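Local coordinates for hexokinase (Schistosoma mansoni, PDB 1BDG), which catalyses the ATP-dependent phosphorylation of glucose and other hexoses to hexose 6-phosphates, the first step of glycolysis, at residues S50-P62 against P146-V158. Numbering follows the deposited sequence.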
loop_
_atom_site.group_PDB
_atom_site.type_symbol
_atom_site.label_atom_id
_atom_site.label_comp_id
_atom_site.label_asym_id
_atom_site.label_seq_id
_atom_site.Cartn_x
_atom_site.Cartn_y
_atom_site.Cartn_z
ATOM N N SER A 50 6.580 -14.754 7.563
ATOM C CA SER A 50 6.584 -13.788 6.492
ATOM C C SER A 50 6.111 -12.431 6.992
ATOM O O SER A 50 6.548 -11.390 6.479
ATOM C CB SER A 50 5.749 -14.269 5.318
ATOM O OG SER A 50 4.438 -14.589 5.718
ATOM N N ILE A 51 5.245 -12.423 8.005
ATOM C CA ILE A 51 4.766 -11.152 8.544
ATOM C C ILE A 51 5.673 -10.655 9.663
ATOM O O ILE A 51 5.527 -11.042 10.824
ATOM C CB ILE A 51 3.286 -11.205 8.959
ATOM C CG1 ILE A 51 2.434 -11.455 7.714
ATOM C CG2 ILE A 51 2.892 -9.905 9.652
ATOM C CD1 ILE A 51 0.941 -11.336 7.924
ATOM N N LYS A 52 6.563 -9.738 9.285
ATOM C CA LYS A 52 7.586 -9.163 10.163
ATOM C C LYS A 52 7.222 -8.413 11.428
ATOM O O LYS A 52 8.039 -8.372 12.348
ATOM C CB LYS A 52 8.559 -8.327 9.350
ATOM C CG LYS A 52 9.301 -9.145 8.322
ATOM C CD LYS A 52 10.138 -10.196 8.994
ATOM C CE LYS A 52 10.196 -11.450 8.179
ATOM N NZ LYS A 52 10.814 -12.530 8.989
ATOM N N MET A 53 6.063 -7.748 11.438
ATOM C CA MET A 53 5.568 -7.012 12.605
ATOM C C MET A 53 6.573 -6.048 13.209
ATOM O O MET A 53 6.715 -5.998 14.437
ATOM C CB MET A 53 5.137 -7.990 13.706
ATOM C CG MET A 53 4.150 -9.050 13.289
ATOM S SD MET A 53 2.573 -8.373 12.875
ATOM C CE MET A 53 1.782 -8.622 14.335
ATOM N N PHE A 54 7.213 -5.233 12.372
ATOM C CA PHE A 54 8.216 -4.286 12.859
ATOM C C PHE A 54 7.654 -3.225 13.805
ATOM O O PHE A 54 6.771 -2.454 13.413
ATOM C CB PHE A 54 8.880 -3.535 11.699
ATOM C CG PHE A 54 9.528 -4.410 10.675
ATOM C CD1 PHE A 54 10.731 -5.041 10.943
ATOM C CD2 PHE A 54 8.967 -4.548 9.412
ATOM C CE1 PHE A 54 11.372 -5.797 9.957
ATOM C CE2 PHE A 54 9.596 -5.293 8.435
ATOM C CZ PHE A 54 10.805 -5.917 8.708
ATOM N N PRO A 55 8.128 -3.185 15.066
ATOM C CA PRO A 55 7.609 -2.158 15.967
ATOM C C PRO A 55 8.131 -0.827 15.440
ATOM O O PRO A 55 9.281 -0.734 15.004
ATOM C CB PRO A 55 8.250 -2.520 17.304
ATOM C CG PRO A 55 9.513 -3.187 16.903
ATOM C CD PRO A 55 9.076 -4.062 15.771
ATOM N N SER A 56 7.257 0.171 15.397
ATOM C CA SER A 56 7.610 1.496 14.905
ATOM C C SER A 56 8.137 2.428 16.009
ATOM O O SER A 56 8.597 3.539 15.727
ATOM C CB SER A 56 6.378 2.120 14.278
ATOM O OG SER A 56 5.421 2.368 15.291
ATOM N N TYR A 57 8.047 1.982 17.259
ATOM C CA TYR A 57 8.467 2.769 18.411
ATOM C C TYR A 57 7.628 4.030 18.642
ATOM O O TYR A 57 8.028 4.932 19.372
ATOM C CB TYR A 57 9.964 3.073 18.368
ATOM C CG TYR A 57 10.814 1.940 18.873
ATOM C CD1 TYR A 57 11.252 0.943 18.022
ATOM C CD2 TYR A 57 11.155 1.855 20.210
ATOM C CE1 TYR A 57 12.008 -0.113 18.486
ATOM C CE2 TYR A 57 11.907 0.800 20.690
ATOM C CZ TYR A 57 12.334 -0.188 19.823
ATOM O OH TYR A 57 13.083 -1.248 20.294
ATOM N N VAL A 58 6.493 4.114 17.957
ATOM C CA VAL A 58 5.566 5.212 18.172
ATOM C C VAL A 58 4.663 4.563 19.204
ATOM O O VAL A 58 3.913 3.639 18.884
ATOM C CB VAL A 58 4.693 5.534 16.953
ATOM C CG1 VAL A 58 3.629 6.540 17.344
ATOM C CG2 VAL A 58 5.525 6.109 15.846
ATOM N N THR A 59 4.823 4.950 20.458
ATOM C CA THR A 59 4.008 4.374 21.506
ATOM C C THR A 59 2.689 5.129 21.745
ATOM O O THR A 59 1.617 4.520 21.734
ATOM C CB THR A 59 4.835 4.201 22.780
ATOM O OG1 THR A 59 5.461 5.446 23.120
ATOM C CG2 THR A 59 5.923 3.167 22.546
ATOM N N LYS A 60 2.752 6.454 21.837
ATOM C CA LYS A 60 1.557 7.267 22.073
ATOM C C LYS A 60 1.168 8.143 20.863
ATOM O O LYS A 60 1.949 9.000 20.431
ATOM C CB LYS A 60 1.758 8.144 23.317
ATOM N N THR A 61 -0.058 7.964 20.360
ATOM C CA THR A 61 -0.551 8.734 19.215
ATOM C C THR A 61 -0.821 10.205 19.531
ATOM O O THR A 61 -1.363 10.544 20.584
ATOM C CB THR A 61 -1.844 8.132 18.632
ATOM O OG1 THR A 61 -2.767 7.891 19.697
ATOM C CG2 THR A 61 -1.548 6.824 17.875
ATOM N N PRO A 62 -0.488 11.093 18.583
ATOM C CA PRO A 62 -0.685 12.532 18.738
ATOM C C PRO A 62 -2.086 12.925 19.187
ATOM O O PRO A 62 -3.093 12.558 18.575
ATOM C CB PRO A 62 -0.334 13.059 17.349
ATOM C CG PRO A 62 0.805 12.138 16.953
ATOM C CD PRO A 62 0.202 10.798 17.311
ATOM N N PRO A 146 9.634 -1.431 4.539
ATOM C CA PRO A 146 9.921 -2.164 5.773
ATOM C C PRO A 146 11.271 -1.736 6.296
ATOM O O PRO A 146 12.264 -1.790 5.573
ATOM C CB PRO A 146 9.961 -3.613 5.303
ATOM C CG PRO A 146 10.499 -3.496 3.929
ATOM C CD PRO A 146 9.718 -2.332 3.376
ATOM N N CYS A 147 11.287 -1.267 7.536
ATOM C CA CYS A 147 12.508 -0.821 8.209
ATOM C C CYS A 147 12.490 -1.355 9.633
ATOM O O CYS A 147 11.428 -1.529 10.224
ATOM C CB CYS A 147 12.571 0.715 8.290
ATOM S SG CYS A 147 12.659 1.627 6.744
ATOM N N VAL A 148 13.666 -1.633 10.168
ATOM C CA VAL A 148 13.815 -2.096 11.549
ATOM C C VAL A 148 14.024 -0.808 12.345
ATOM O O VAL A 148 15.085 -0.184 12.260
ATOM C CB VAL A 148 15.069 -2.962 11.703
ATOM C CG1 VAL A 148 15.316 -3.272 13.146
ATOM C CG2 VAL A 148 14.951 -4.210 10.881
ATOM N N GLN A 149 12.998 -0.378 13.064
ATOM C CA GLN A 149 13.079 0.849 13.844
ATOM C C GLN A 149 13.869 0.649 15.115
ATOM O O GLN A 149 13.590 -0.283 15.877
ATOM C CB GLN A 149 11.678 1.335 14.233
ATOM C CG GLN A 149 10.807 1.810 13.077
ATOM C CD GLN A 149 11.315 3.089 12.431
ATOM O OE1 GLN A 149 11.343 3.203 11.213
ATOM N NE2 GLN A 149 11.732 4.048 13.246
ATOM N N LYS A 150 14.874 1.495 15.323
ATOM C CA LYS A 150 15.669 1.476 16.549
ATOM C C LYS A 150 15.322 2.866 17.051
ATOM O O LYS A 150 16.096 3.812 16.895
ATOM C CB LYS A 150 17.167 1.394 16.246
ATOM C CG LYS A 150 17.899 0.263 16.973
ATOM C CD LYS A 150 19.161 0.752 17.674
ATOM C CE LYS A 150 20.234 1.242 16.697
ATOM N NZ LYS A 150 21.486 1.655 17.401
ATOM N N GLY A 151 14.127 3.010 17.605
ATOM C CA GLY A 151 13.685 4.313 18.042
ATOM C C GLY A 151 13.174 4.960 16.771
ATOM O O GLY A 151 13.377 4.410 15.680
ATOM N N LEU A 152 12.505 6.104 16.894
ATOM C CA LEU A 152 11.970 6.815 15.730
ATOM C C LEU A 152 13.000 7.408 14.765
ATOM O O LEU A 152 12.790 7.401 13.555
ATOM C CB LEU A 152 11.007 7.917 16.176
ATOM C CG LEU A 152 9.613 7.485 16.625
ATOM C CD1 LEU A 152 8.843 8.722 17.006
ATOM C CD2 LEU A 152 8.873 6.742 15.506
ATOM N N THR A 153 14.118 7.894 15.283
ATOM C CA THR A 153 15.119 8.503 14.421
ATOM C C THR A 153 16.022 7.599 13.598
ATOM O O THR A 153 16.482 7.995 12.538
ATOM C CB THR A 153 16.024 9.464 15.201
ATOM O OG1 THR A 153 16.931 8.713 16.027
ATOM C CG2 THR A 153 15.171 10.385 16.068
ATOM N N HIS A 154 16.307 6.408 14.095
ATOM C CA HIS A 154 17.189 5.465 13.419
ATOM C C HIS A 154 16.351 4.371 12.773
ATOM O O HIS A 154 15.857 3.483 13.475
ATOM C CB HIS A 154 18.137 4.842 14.458
ATOM C CG HIS A 154 19.268 4.059 13.867
ATOM N ND1 HIS A 154 19.077 2.976 13.037
ATOM C CD2 HIS A 154 20.606 4.221 13.969
ATOM C CE1 HIS A 154 20.248 2.506 12.646
ATOM N NE2 HIS A 154 21.192 3.247 13.198
ATOM N N ALA A 155 16.236 4.388 11.448
ATOM C CA ALA A 155 15.452 3.380 10.741
ATOM C C ALA A 155 16.327 2.701 9.709
ATOM O O ALA A 155 17.062 3.379 8.992
ATOM C CB ALA A 155 14.275 4.016 10.075
ATOM N N THR A 156 16.266 1.373 9.637
ATOM C CA THR A 156 17.079 0.627 8.683
ATOM C C THR A 156 16.208 -0.083 7.631
ATOM O O THR A 156 15.254 -0.775 7.972
ATOM C CB THR A 156 18.017 -0.388 9.419
ATOM O OG1 THR A 156 18.894 0.323 10.314
ATOM C CG2 THR A 156 18.885 -1.156 8.430
ATOM N N LEU A 157 16.502 0.140 6.355
ATOM C CA LEU A 157 15.754 -0.492 5.282
ATOM C C LEU A 157 16.023 -1.986 5.372
ATOM O O LEU A 157 17.164 -2.396 5.603
ATOM C CB LEU A 157 16.208 0.033 3.908
ATOM C CG LEU A 157 15.446 -0.517 2.681
ATOM C CD1 LEU A 157 13.978 -0.070 2.697
ATOM C CD2 LEU A 157 16.087 -0.064 1.387
ATOM N N VAL A 158 14.968 -2.788 5.287
ATOM C CA VAL A 158 15.105 -4.235 5.307
ATOM C C VAL A 158 15.177 -4.659 3.842
ATOM O O VAL A 158 16.038 -5.454 3.451
ATOM C CB VAL A 158 13.915 -4.912 5.978
ATOM C CG1 VAL A 158 14.087 -6.414 5.945
ATOM C CG2 VAL A 158 13.791 -4.442 7.401
HETATM O O HOH W 1 11.517 -2.232 14.281
#
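With CG of F54 set opposite its own carbonyl carbon (chi1 -57°), the ring swings over to the hairpin formed by strands 147-150 and 154-157, and the same choice in V158 sends CG2 to meet it. The ring tip CZ lies 3.6 Å from V158 CG2, while CE2 rests 3.6 Å from CB of P146, a proline that also touches the bound glucose; V148 CG2 reaches CE1 from across. A flat, wide ring suits this place, because it touches three aliphatic groups at once and sets one face over C147 O, with K52 CB on the opposite face. Farther along, G151 lies over one face of the Y57 ring, its N above the rim and its CA 4.2 Å from the centroid in a CH-pi contact; glycine readily takes the positive phi found here. Q149, bent at chi2, lays CB and CG against P55 O and S56 CA, while NE2 bonds weakly to G151 O. L152 CD2 meets V58 CG2, and both side chains also touch I443 of helix 435-444. Between the two aromatic contacts a water donates to P55 O at 2.8 Å and accepts from Q149 N at 2.7 Å. No direct hydrogen bond joins the segments: edge strand 54-55 of the large-domain sheet meets the small-domain hairpin mainly through apolar side chains, carbonyl-to-carbon contacts and one bridging water, which would suit the domain movement known in hexokinases.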